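Nsp9 (Porcine coronavirus HKU15, PDB 5YM6) probably binds single-stranded RNA during viral replication, with nucleic acid affinity that is enhanced by dimerization. Local coordinates at residues A12-Q17 with K37-I42; K27-T32 with G100-T105. All blocks are in the same frame, centred on the assembly; numbering follows the deposited sequence.

Interaction 1: A12-Q17 with K37-I42; sequences AQNTAQ and KILVAI
Asn14 and Ala16 reach from strand 8-18 towards Leu39 and Ile42 of strand 36-44, and all four contribute to a small, mostly apolar contact on one side of the sheet. The two strands are not neighbours: strand 23-33 runs between them, and the closest alpha carbons, Asn14 CA and Ile42 CA, are 8.2 Å apart. The gap is bridged by side chains. Ile42 holds CG1 between its backbone N and carbonyl carbon (chi1 62°), and from there its terminal CD1 meets the methyl CB of Ala16 at 4.2 Å. Further along, the Leu39 methyl CD2 comes within 4.3 Å of ND2 of Asn14. Leu39 and Ile42 face the same way although three residues apart, because Val40 and Ala41 form a classic beta bulge opposite Phe29. The Asn14 amide is pinned at both ends: ND2 donates to Thr53 O on strand 49-55, while OD1 accepts from Ser28 OG and Tyr30 OH on strand 23-33. These bonds set the amide's rotation and satisfy its polar atoms, so a polar group can sit against a leucine methyl. Across the contact itself, cohesion therefore comes from van der Waals packing, with the directional bonds made to the adjoining strands.

Interaction 2: K27-T32 with G100-T105; sequences KSFYVT and GHISET
The Phe29 ring projects from strand 23-33 towards helix 92-105, and His101 meets it at the edge: the imidazole CD2 lies near the plane of the phenyl ring, 4.2 Å from CE2. Ile102 supplies the other contact. Its CG1 is 3.9 Å from Phe29 CE2, and its terminal methyl CD1 is 4.1 Å from CZ, so the far end of the phenyl ring, CE2 and CZ, packs against the isoleucine branch, the two side chains crossing at about a right angle. His101 extends its imidazole towards the strand with CG anti to the backbone N (chi1 -175°), whereas Ile102 places CG1 beside its own backbone N (chi1 -67°); consecutive residues of one helical turn thus grip the same end of the ring. Val98 of the helix and Thr11 of strand 8-18 also pack on Phe29. Beyond the contact, the second subunit adds Leu6 against Ile102, and its Arg7 O is hydrogen-bonded to Ser103 OG. This is the packing of a C-terminal helix against the beta barrel that defines the nsp9 fold. In relatives this helix carries a GxxxG dimerization motif; here Gly100 fits its last glycine, and Glu104 packs on His101 of the second subunit.

Strand 23-33 joins the two contacts, whose centres are 11 Å apart. It is the middle one of three consecutive antiparallel strands: interaction 1 spans it from strand 8-18 to strand 36-44, while interaction 2 runs from it to helix 92-105. Backbone pairs tie the two directly, with Ala12 O 2.8 Å from Ser28 N and Ala41 O 2.8 Å from Phe29 N, both probable hydrogen bonds. Along the chain the segments alternate, 12-17, 27-32, 37-42 and then 100-105, so the early strands of the fold are met by its single helix, which comes at the C-terminal end. The barrel packing is thereby connected to the helix, which touches the second subunit, whereas interaction 1 stays within its own chain.

Interaction 1: A12-Q17 with K37-I42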
ATOM      1  N   ALA B  12      -0.120 -14.826   8.831  1.00 22.83           N
ATOM      2  CA  ALA B  12      -0.290 -16.123   9.472  1.00 24.50           C
ATOM      3  C   ALA B  12      -0.201 -17.217   8.417  1.00 23.71           C
ATOM      4  O   ALA B  12       0.535 -17.084   7.462  1.00 22.94           O
ATOM      5  CB  ALA B  12      -1.608 -16.179  10.215  1.00 26.47           C
ATOM      6  N   GLN B  13      -0.937 -18.309   8.584  1.00 22.83           N
ATOM      7  CA  GLN B  13      -0.844 -19.392   7.618  1.00 22.60           C
ATOM      8  C   GLN B  13      -2.213 -19.841   7.156  1.00 25.20           C
ATOM      9  O   GLN B  13      -3.162 -19.845   7.922  1.00 27.43           O
ATOM     10  CB  GLN B  13      -0.089 -20.585   8.211  1.00 23.25           C
ATOM     11  CG  GLN B  13       1.392 -20.297   8.481  1.00 24.34           C
ATOM     12  CD  GLN B  13       2.070 -21.374   9.319  1.00 30.65           C
ATOM     13  OE1 GLN B  13       1.813 -21.501  10.523  1.00 27.72           O
ATOM     14  NE2 GLN B  13       2.963 -22.140   8.689  1.00 30.12           N
ATOM     15  N   ASN B  14      -2.308 -20.235   5.898  1.00 23.18           N
ATOM     16  CA  ASN B  14      -3.539 -20.828   5.391  1.00 24.75           C
ATOM     17  C   ASN B  14      -3.204 -22.084   4.590  1.00 23.80           C
ATOM     18  O   ASN B  14      -2.038 -22.372   4.323  1.00 25.68           O
ATOM     19  CB  ASN B  14      -4.325 -19.827   4.511  1.00 25.40           C
ATOM     20  CG  ASN B  14      -5.129 -18.800   5.319  1.00 28.46           C
ATOM     21  OD1 ASN B  14      -4.577 -17.996   6.053  1.00 28.45           O
ATOM     22  ND2 ASN B  14      -6.449 -18.811   5.139  1.00 38.15           N
ATOM     23  N   THR B  15      -4.233 -22.819   4.200  1.00 23.66           N
ATOM     24  CA  THR B  15      -4.057 -23.971   3.336  1.00 22.24           C
ATOM     25  C   THR B  15      -4.509 -23.594   1.938  1.00 22.63           C
ATOM     26  O   THR B  15      -5.608 -23.066   1.758  1.00 25.90           O
ATOM     27  CB  THR B  15      -4.851 -25.172   3.852  1.00 25.71           C
ATOM     28  OG1 THR B  15      -4.381 -25.506   5.166  1.00 24.49           O
ATOM     29  CG2 THR B  15      -4.679 -26.377   2.919  1.00 26.02           C
ATOM     30  N   ALA B  16      -3.649 -23.842   0.958  1.00 23.43           N
ATOM     31  CA  ALA B  16      -3.965 -23.567  -0.427  1.00 23.08           C
ATOM     32  C   ALA B  16      -4.056 -24.875  -1.202  1.00 24.81           C
ATOM     33  O   ALA B  16      -3.562 -25.919  -0.760  1.00 25.09           O
ATOM     34  CB  ALA B  16      -2.910 -22.643  -1.043  1.00 24.46           C
ATOM     35  N   GLN B  17      -4.680 -24.801  -2.369  1.00 25.35           N
ATOM     36  CA  GLN B  17      -4.925 -25.958  -3.209  1.00 26.45           C
ATOM     37  C   GLN B  17      -4.340 -25.659  -4.581  1.00 25.91           C
ATOM     38  O   GLN B  17      -4.521 -24.547  -5.095  1.00 25.04           O
ATOM     39  CB  GLN B  17      -6.434 -26.238  -3.303  1.00 25.32           C
ATOM     40  CG  GLN B  17      -7.126 -26.560  -1.968  1.00 37.36           C
ATOM     41  CD  GLN B  17      -7.394 -25.341  -1.076  1.00 34.02           C
ATOM     42  OE1 GLN B  17      -7.921 -24.304  -1.525  1.00 32.74           O
ATOM     43  NE2 GLN B  17      -7.050 -25.472   0.199  1.00 34.74           N
ATOM     44  N   LYS B  37     -10.489  -8.009   9.667  1.00 29.83           N
ATOM     45  CA  LYS B  37      -9.380  -8.412   8.802  1.00 27.51           C
ATOM     46  C   LYS B  37      -9.872  -8.953   7.466  1.00 23.78           C
ATOM     47  O   LYS B  37     -10.989  -9.474   7.357  1.00 27.43           O
ATOM     48  CB  LYS B  37      -8.493  -9.458   9.500  1.00 27.48           C
ATOM     49  CG  LYS B  37      -9.106 -10.825   9.662  1.00 27.78           C
ATOM     50  CD  LYS B  37      -8.063 -11.821  10.192  1.00 27.66           C
ATOM     51  CE  LYS B  37      -8.505 -13.259   9.959  1.00 28.56           C
ATOM     52  NZ  LYS B  37      -9.674 -13.649  10.816  1.00 30.99           N
ATOM     53  N   ILE B  38      -9.028  -8.835   6.439  1.00 25.71           N
ATOM     54  CA  ILE B  38      -9.360  -9.372   5.125  1.00 24.15           C
ATOM     55  C   ILE B  38      -8.122 -10.069   4.544  1.00 21.33           C
ATOM     56  O   ILE B  38      -7.019  -9.543   4.622  1.00 20.50           O
ATOM     57  CB  ILE B  38      -9.873  -8.265   4.160  1.00 26.36           C
ATOM     58  CG1 ILE B  38     -10.056  -8.822   2.743  1.00 33.08           C
ATOM     59  CG2 ILE B  38      -8.945  -7.078   4.161  1.00 27.32           C
ATOM     60  CD1 ILE B  38     -10.901  -7.919   1.819  1.00 36.21           C
ATOM     61  N   LEU B  39      -8.298 -11.268   4.004  1.00 24.85           N
ATOM     62  CA  LEU B  39      -7.174 -11.966   3.376  1.00 21.10           C
ATOM     63  C   LEU B  39      -6.870 -11.325   2.026  1.00 20.88           C
ATOM     64  O   LEU B  39      -7.727 -11.293   1.150  1.00 24.75           O
ATOM     65  CB  LEU B  39      -7.483 -13.452   3.207  1.00 21.45           C
ATOM     66  CG  LEU B  39      -6.401 -14.245   2.463  1.00 21.08           C
ATOM     67  CD1 LEU B  39      -5.144 -14.198   3.284  1.00 20.42           C
ATOM     68  CD2 LEU B  39      -6.852 -15.672   2.192  1.00 26.31           C
ATOM     69  N   VAL B  40      -5.655 -10.819   1.869  1.00 18.07           N
ATOM     70  CA  VAL B  40      -5.279 -10.085   0.652  1.00 18.81           C
ATOM     71  C   VAL B  40      -4.334 -10.849  -0.268  1.00 20.46           C
ATOM     72  O   VAL B  40      -4.457 -10.777  -1.495  1.00 20.53           O
ATOM     73  CB  VAL B  40      -4.642  -8.733   1.027  1.00 20.34           C
ATOM     74  CG1 VAL B  40      -4.066  -8.041  -0.218  1.00 21.87           C
ATOM     75  CG2 VAL B  40      -5.690  -7.860   1.710  1.00 28.56           C
ATOM     76  N   ALA B  41      -3.389 -11.581   0.316  1.00 17.74           N
ATOM     77  CA  ALA B  41      -2.385 -12.294  -0.481  1.00 18.13           C
ATOM     78  C   ALA B  41      -1.802 -13.495   0.239  1.00 19.41           C
ATOM     79  O   ALA B  41      -1.874 -13.594   1.471  1.00 19.38           O
ATOM     80  CB  ALA B  41      -1.255 -11.331  -0.882  1.00 18.69           C
ATOM     81  N   ILE B  42      -1.202 -14.410  -0.530  1.00 20.63           N
ATOM     82  CA  ILE B  42      -0.419 -15.485   0.060  1.00 16.82           C
ATOM     83  C   ILE B  42       0.916 -15.566  -0.655  1.00 20.37           C
ATOM     84  O   ILE B  42       1.029 -15.125  -1.804  1.00 17.78           O
ATOM     85  CB  ILE B  42      -1.136 -16.832  -0.027  1.00 18.73           C
ATOM     86  CG1 ILE B  42      -1.369 -17.227  -1.490  1.00 18.64           C
ATOM     87  CG2 ILE B  42      -2.462 -16.761   0.744  1.00 17.70           C
ATOM     88  CD1 ILE B  42      -1.743 -18.678  -1.680  1.00 23.07           C
TER

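Interaction 2: K27-T32 with G100-T105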
ATOM      1  N   LYS B  27       2.008 -18.930   3.549  1.00 22.38           N
ATOM      2  CA  LYS B  27       2.045 -17.724   4.360  1.00 20.37           C
ATOM      3  C   LYS B  27       0.957 -16.774   3.894  1.00 23.86           C
ATOM      4  O   LYS B  27       0.873 -16.471   2.701  1.00 21.30           O
ATOM      5  CB  LYS B  27       3.406 -17.051   4.262  1.00 23.90           C
ATOM      6  CG  LYS B  27       3.491 -15.727   4.987  1.00 23.84           C
ATOM      7  CD  LYS B  27       4.938 -15.250   5.044  1.00 28.78           C
ATOM      8  CE  LYS B  27       5.111 -14.044   5.942  1.00 30.87           C
ATOM      9  NZ  LYS B  27       6.512 -13.540   5.844  1.00 42.33           N
ATOM     10  N   SER B  28       0.125 -16.306   4.818  1.00 20.07           N
ATOM     11  CA  SER B  28      -0.991 -15.443   4.436  1.00 19.37           C
ATOM     12  C   SER B  28      -0.817 -14.016   4.924  1.00 22.73           C
ATOM     13  O   SER B  28      -0.314 -13.782   6.021  1.00 23.18           O
ATOM     14  CB  SER B  28      -2.297 -16.023   4.967  1.00 21.87           C
ATOM     15  OG  SER B  28      -2.185 -16.263   6.366  1.00 27.61           O
ATOM     16  N   PHE B  29      -1.271 -13.064   4.109  1.00 20.19           N
ATOM     17  CA  PHE B  29      -1.161 -11.638   4.415  1.00 19.33           C
ATOM     18  C   PHE B  29      -2.551 -11.063   4.593  1.00 19.67           C
ATOM     19  O   PHE B  29      -3.362 -11.083   3.675  1.00 19.95           O
ATOM     20  CB  PHE B  29      -0.421 -10.890   3.304  1.00 18.50           C
ATOM     21  CG  PHE B  29       1.023 -11.289   3.167  1.00 21.55           C
ATOM     22  CD1 PHE B  29       1.375 -12.494   2.570  1.00 23.01           C
ATOM     23  CD2 PHE B  29       2.024 -10.477   3.656  1.00 23.49           C
ATOM     24  CE1 PHE B  29       2.699 -12.862   2.455  1.00 24.76           C
ATOM     25  CE2 PHE B  29       3.355 -10.851   3.540  1.00 24.13           C
ATOM     26  CZ  PHE B  29       3.683 -12.034   2.947  1.00 27.05           C
ATOM     27  N   TYR B  30      -2.825 -10.569   5.792  1.00 19.43           N
ATOM     28  CA  TYR B  30      -4.110  -9.963   6.085  1.00 22.27           C
ATOM     29  C   TYR B  30      -3.952  -8.454   6.227  1.00 22.79           C
ATOM     30  O   TYR B  30      -2.968  -7.987   6.774  1.00 24.61           O
ATOM     31  CB  TYR B  30      -4.701 -10.533   7.377  1.00 23.46           C
ATOM     32  CG  TYR B  30      -5.154 -11.971   7.288  1.00 24.03           C
ATOM     33  CD1 TYR B  30      -4.288 -13.014   7.579  1.00 25.55           C
ATOM     34  CD2 TYR B  30      -6.459 -12.272   6.935  1.00 23.69           C
ATOM     35  CE1 TYR B  30      -4.708 -14.325   7.503  1.00 23.61           C
ATOM     36  CE2 TYR B  30      -6.894 -13.578   6.859  1.00 25.51           C
ATOM     37  CZ  TYR B  30      -6.011 -14.598   7.150  1.00 24.38           C
ATOM     38  OH  TYR B  30      -6.444 -15.891   7.070  1.00 28.70           O
ATOM     39  N   VAL B  31      -4.926  -7.705   5.728  1.00 23.08           N
ATOM     40  CA  VAL B  31      -4.996  -6.287   6.047  1.00 24.56           C
ATOM     41  C   VAL B  31      -6.075  -6.116   7.106  1.00 23.77           C
ATOM     42  O   VAL B  31      -7.188  -6.613   6.948  1.00 24.97           O
ATOM     43  CB  VAL B  31      -5.298  -5.416   4.819  1.00 24.78           C
ATOM     44  CG1 VAL B  31      -5.571  -3.970   5.254  1.00 31.31           C
ATOM     45  CG2 VAL B  31      -4.117  -5.457   3.851  1.00 25.85           C
ATOM     46  N   THR B  32      -5.732  -5.414   8.177  1.00 28.57           N
ATOM     47  CA  THR B  32      -6.688  -5.114   9.230  1.00 30.20           C
ATOM     48  C   THR B  32      -7.066  -3.641   9.200  1.00 31.64           C
ATOM     49  O   THR B  32      -6.232  -2.782   8.908  1.00 31.82           O
ATOM     50  CB  THR B  32      -6.134  -5.434  10.629  1.00 31.53           C
ATOM     51  OG1 THR B  32      -5.049  -4.546  10.926  1.00 36.21           O
ATOM     52  CG2 THR B  32      -5.643  -6.862  10.696  1.00 31.10           C
ATOM     53  N   GLY B 100       3.848  -2.879  -0.033  1.00 26.95           N
ATOM     54  CA  GLY B 100       4.670  -2.058   0.840  1.00 29.84           C
ATOM     55  C   GLY B 100       5.290  -2.875   1.961  1.00 35.48           C
ATOM     56  O   GLY B 100       6.461  -2.697   2.309  1.00 33.94           O
ATOM     57  N   HIS B 101       4.498  -3.781   2.520  1.00 33.04           N
ATOM     58  CA  HIS B 101       4.946  -4.595   3.640  1.00 32.76           C
ATOM     59  C   HIS B 101       6.065  -5.531   3.205  1.00 33.98           C
ATOM     60  O   HIS B 101       7.094  -5.630   3.874  1.00 37.29           O
ATOM     61  CB  HIS B 101       3.766  -5.383   4.225  1.00 31.63           C
ATOM     62  CG  HIS B 101       4.106  -6.163   5.457  1.00 35.49           C
ATOM     63  ND1 HIS B 101       3.959  -5.643   6.729  1.00 33.24           N
ATOM     64  CD2 HIS B 101       4.568  -7.423   5.618  1.00 34.66           C
ATOM     65  CE1 HIS B 101       4.322  -6.555   7.616  1.00 38.51           C
ATOM     66  NE2 HIS B 101       4.701  -7.641   6.967  1.00 37.66           N
ATOM     67  N   ILE B 102       5.879  -6.186   2.062  1.00 29.91           N
ATOM     68  CA  ILE B 102       6.872  -7.115   1.546  1.00 30.97           C
ATOM     69  C   ILE B 102       8.159  -6.371   1.179  1.00 37.72           C
ATOM     70  O   ILE B 102       9.259  -6.886   1.368  1.00 34.02           O
ATOM     71  CB  ILE B 102       6.321  -7.894   0.339  1.00 31.39           C
ATOM     72  CG1 ILE B 102       5.187  -8.820   0.802  1.00 27.43           C
ATOM     73  CG2 ILE B 102       7.420  -8.694  -0.341  1.00 34.82           C
ATOM     74  CD1 ILE B 102       4.586  -9.658  -0.287  1.00 28.63           C
ATOM     75  N   SER B 103       8.020  -5.139   0.696  1.00 34.03           N
ATOM     76  CA  SER B 103       9.194  -4.319   0.393  1.00 37.86           C
ATOM     77  C   SER B 103      10.037  -4.019   1.641  1.00 41.06           C
ATOM     78  O   SER B 103      11.257  -4.156   1.608  1.00 49.49           O
ATOM     79  CB  SER B 103       8.773  -3.015  -0.283  1.00 40.90           C
ATOM     80  OG  SER B 103       8.188  -3.278  -1.548  1.00 41.25           O
ATOM     81  N   GLU B 104       9.403  -3.637   2.743  1.00 41.81           N
ATOM     82  CA  GLU B 104      10.158  -3.322   3.955  1.00 45.35           C
ATOM     83  C   GLU B 104      10.672  -4.580   4.665  1.00 48.21           C
ATOM     84  O   GLU B 104      11.592  -4.516   5.481  1.00 48.23           O
ATOM     85  CB  GLU B 104       9.317  -2.482   4.914  1.00 45.15           C
ATOM     86  CG  GLU B 104      10.134  -1.850   6.034  1.00 52.78           C
ATOM     87  CD  GLU B 104       9.834  -0.373   6.207  1.00 59.18           C
ATOM     88  OE1 GLU B 104       8.821   0.091   5.637  1.00 58.91           O
ATOM     89  OE2 GLU B 104      10.625   0.325   6.887  1.00 64.56           O
ATOM     90  N   THR B 105      10.087  -5.726   4.349  1.00 44.18           N
ATOM     91  CA  THR B 105      10.614  -6.988   4.847  1.00 46.84           C
ATOM     92  C   THR B 105      11.901  -7.333   4.100  1.00 46.45           C
ATOM     93  O   THR B 105      12.882  -7.769   4.704  1.00 49.43           O
ATOM     94  CB  THR B 105       9.588  -8.139   4.699  1.00 44.39           C
ATOM     95  OG1 THR B 105       8.549  -7.986   5.675  1.00 45.25           O
ATOM     96  CG2 THR B 105      10.261  -9.491   4.917  1.00 48.29           C
TER